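Local coordinates for protein putative hexulose 6 phosphate synthase (Salmonella typhimurium, PDB 3F4W) that is of unconfirmed function but belongs to the orotidine 5'-phosphate decarboxylase / HUMPS family and folds as a TIM barrel, two copies of which make up the assembly, at residues D109-D114 with A132-T137. Residues are numbered along the deposited sequence; the frame is centred on the assembly and turned at random.
Sequences DMICVD and AVHTGT
At the C-terminal rim of a TIM barrel, two neighbouring parallel strands, 105-109 and 130-134, end side by side and pass into the loops that edge the barrel mouth. Their last bridge pairs Asp-109 with Ala-132, both side chains on the same sheet face; Met-110 N donates to Ala-132 O (2.8 Å), nearly along the C=O axis. Past the bridge the chains stay side by side as far as Ile-111 and His-134, where Ile-111 CA makes a CA-H...O contact with His-134 O (3.4 Å). Two waters also bridge the backbones: water 1 accepts from His-134 N and donates weakly to Met-110 O, while water 2 accepts from Cys-112 N and can donate to His-134 O. The central side-chain pair is a His-carboxylate hydrogen bond. Asp-109 and His-134 both hold CG anti to their backbone N, and the carboxylate meets the imidazole edge, the two planes 33° apart. His-134 ND1 donates to the syn lone pair of Asp-109 OD1 (2.8 Å), close to the ring plane. Asp-109 OD2 takes the N-H of Ile-111 from above the carboxylate plane (2.9 Å), an Asx turn that overlaps the type II turn Met-110 to Val-113. With both oxygens engaged, the carboxylate is fixed in rotation and in turn orients the ring; its charge would probably favour a proton on ND1. The other ring nitrogen, NE2, hydrogen-bonds a malonate ion, probably from the crystallisation liquor but consistent with a pocket here. Met-63 of the second subunit packs on Ile-111 and Cys-112. The extended Ile-111 chain runs alongside His-134 O, and its CD1 tip rests 3.8 Å from CA of Gly-136, the N-cap of the following helix.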
ATOM      1  N   ASP A 109     -10.831   2.417   0.276  1.00 14.59           N
ATOM      2  CA  ASP A 109     -10.901   1.134   0.967  1.00 15.55           C
ATOM      3  C   ASP A 109     -10.834   1.365   2.466  1.00 14.31           C
ATOM      4  O   ASP A 109      -9.828   1.848   2.985  1.00 14.60           O
ATOM      5  CB  ASP A 109      -9.759   0.225   0.511  1.00 18.40           C
ATOM      6  CG  ASP A 109      -9.823  -1.161   1.134  1.00 21.06           C
ATOM      7  OD1 ASP A 109      -9.241  -2.096   0.550  1.00 25.70           O
ATOM      8  OD2 ASP A 109     -10.443  -1.328   2.200  1.00 18.66           O
ATOM      9  N   MET A 110     -11.911   1.006   3.157  1.00 14.45           N
ATOM     10  CA  MET A 110     -12.071   1.331   4.568  1.00 15.52           C
ATOM     11  C   MET A 110     -11.515   0.263   5.497  1.00 12.99           C
ATOM     12  O   MET A 110     -11.869   0.214   6.672  1.00 15.21           O
ATOM     13  CB  MET A 110     -13.552   1.554   4.878  1.00 14.42           C
ATOM     14  CG  MET A 110     -14.189   2.616   4.010  1.00 10.80           C
ATOM     15  SD  MET A 110     -13.516   4.243   4.366  1.00 18.83           S
ATOM     16  CE  MET A 110     -14.200   4.520   5.991  1.00 17.31           C
ATOM     17  N   ILE A 111     -10.643  -0.590   4.975  1.00 14.88           N
ATOM     18  CA  ILE A 111     -10.047  -1.635   5.798  1.00 15.93           C
ATOM     19  C   ILE A 111      -9.346  -1.040   7.025  1.00 13.72           C
ATOM     20  O   ILE A 111      -8.630  -0.044   6.923  1.00 15.87           O
ATOM     21  CB  ILE A 111      -9.076  -2.521   4.978  1.00 16.39           C
ATOM     22  CG1 ILE A 111      -8.494  -3.637   5.850  1.00 14.20           C
ATOM     23  CG2 ILE A 111      -7.965  -1.682   4.353  1.00 15.10           C
ATOM     24  CD1 ILE A 111      -7.526  -4.534   5.108  1.00 15.69           C
ATOM     25  N   CYS A 112      -9.591  -1.640   8.188  1.00 13.30           N
ATOM     26  CA  CYS A 112      -8.952  -1.231   9.444  1.00 17.08           C
ATOM     27  C   CYS A 112      -9.343   0.148   9.968  1.00 19.10           C
ATOM     28  O   CYS A 112      -8.687   0.670  10.862  1.00 21.72           O
ATOM     29  CB  CYS A 112      -7.433  -1.309   9.326  1.00 15.13           C
ATOM     30  SG  CYS A 112      -6.809  -2.984   9.319  1.00 19.25           S
ATOM     31  N   VAL A 113     -10.391   0.748   9.417  1.00 20.49           N
ATOM     32  CA  VAL A 113     -10.864   2.024   9.941  1.00 21.95           C
ATOM     33  C   VAL A 113     -11.543   1.797  11.293  1.00 26.56           C
ATOM     34  O   VAL A 113     -12.483   1.009  11.401  1.00 24.63           O
ATOM     35  CB  VAL A 113     -11.821   2.729   8.960  1.00 20.84           C
ATOM     36  CG1 VAL A 113     -12.584   3.844   9.660  1.00 20.53           C
ATOM     37  CG2 VAL A 113     -11.044   3.272   7.770  1.00 17.37           C
ATOM     38  N   ASP A 114     -11.054   2.487  12.321  1.00 50.95           N
ATOM     39  CA  ASP A 114     -11.507   2.271  13.696  1.00 48.94           C
ATOM     40  C   ASP A 114     -12.877   2.875  14.004  1.00 49.51           C
ATOM     41  O   ASP A 114     -13.714   2.233  14.632  1.00 53.54           O
ATOM     42  CB  ASP A 114     -10.466   2.791  14.694  1.00 52.55           C
ATOM     43  CG  ASP A 114      -9.402   1.755  15.023  1.00 63.30           C
ATOM     44  OD1 ASP A 114      -8.236   2.144  15.259  1.00 56.43           O
ATOM     45  OD2 ASP A 114      -9.735   0.550  15.044  1.00 65.94           O
ATOM     46  N   ALA A 132     -15.441   1.380   0.016  1.00 11.91           N
ATOM     47  CA  ALA A 132     -15.505  -0.069   0.082  1.00 13.16           C
ATOM     48  C   ALA A 132     -15.286  -0.497   1.515  1.00 13.66           C
ATOM     49  O   ALA A 132     -14.244  -0.195   2.095  1.00 14.22           O
ATOM     50  CB  ALA A 132     -14.441  -0.687  -0.814  1.00 13.92           C
ATOM     51  N   VAL A 133     -16.259  -1.184   2.100  1.00 14.41           N
ATOM     52  CA  VAL A 133     -16.009  -1.808   3.387  1.00 14.01           C
ATOM     53  C   VAL A 133     -15.241  -3.082   3.086  1.00 15.83           C
ATOM     54  O   VAL A 133     -15.539  -3.782   2.118  1.00 13.83           O
ATOM     55  CB  VAL A 133     -17.304  -2.105   4.192  1.00 18.49           C
ATOM     56  CG1 VAL A 133     -18.469  -1.280   3.667  1.00 19.20           C
ATOM     57  CG2 VAL A 133     -17.628  -3.585   4.176  1.00 20.71           C
ATOM     58  N   HIS A 134     -14.233  -3.367   3.897  1.00 16.23           N
ATOM     59  CA  HIS A 134     -13.296  -4.429   3.578  1.00 14.54           C
ATOM     60  C   HIS A 134     -12.692  -5.061   4.822  1.00 16.23           C
ATOM     61  O   HIS A 134     -11.964  -4.415   5.571  1.00 14.92           O
ATOM     62  CB  HIS A 134     -12.183  -3.873   2.685  1.00 16.54           C
ATOM     63  CG  HIS A 134     -11.303  -4.924   2.089  1.00 17.88           C
ATOM     64  ND1 HIS A 134     -10.119  -4.625   1.450  1.00 19.49           N
ATOM     65  CD2 HIS A 134     -11.427  -6.272   2.041  1.00 16.67           C
ATOM     66  CE1 HIS A 134      -9.558  -5.743   1.023  1.00 19.99           C
ATOM     67  NE2 HIS A 134     -10.330  -6.756   1.372  1.00 17.13           N
ATOM     68  N   THR A 135     -13.015  -6.328   5.040  1.00 13.44           N
ATOM     69  CA  THR A 135     -12.303  -7.136   6.011  1.00 13.81           C
ATOM     70  C   THR A 135     -11.209  -7.863   5.242  1.00 15.04           C
ATOM     71  O   THR A 135     -11.497  -8.663   4.351  1.00 15.14           O
ATOM     72  CB  THR A 135     -13.244  -8.142   6.691  1.00 13.27           C
ATOM     73  OG1 THR A 135     -14.232  -7.429   7.441  1.00 17.10           O
ATOM     74  CG2 THR A 135     -12.474  -9.066   7.624  1.00 14.31           C
ATOM     75  N   GLY A 136      -9.955  -7.563   5.568  1.00 13.55           N
ATOM     76  CA  GLY A 136      -8.825  -8.072   4.812  1.00 14.98           C
ATOM     77  C   GLY A 136      -8.659  -9.572   4.922  1.00 16.07           C
ATOM     78  O   GLY A 136      -9.257 -10.206   5.790  1.00 14.44           O
ATOM     79  N   THR A 137      -7.839 -10.142   4.043  1.00 16.82           N
ATOM     80  CA  THR A 137      -7.632 -11.584   4.021  1.00 14.67           C
ATOM     81  C   THR A 137      -6.970 -12.093   5.305  1.00 16.49           C
ATOM     82  O   THR A 137      -7.282 -13.185   5.771  1.00 15.56           O
ATOM     83  CB  THR A 137      -6.833 -12.039   2.782  1.00 21.45           C
ATOM     84  OG1 THR A 137      -5.577 -11.351   2.737  1.00 20.62           O
ATOM     85  CG2 THR A 137      -7.616 -11.752   1.496  1.00 22.15           C
TER
HETATM   86  O   HOH W   1     -14.010  -1.863   6.346  1.00 17.44           O
HETATM   87  O   HOH W   2     -11.173  -4.071   8.406  1.00 18.85           O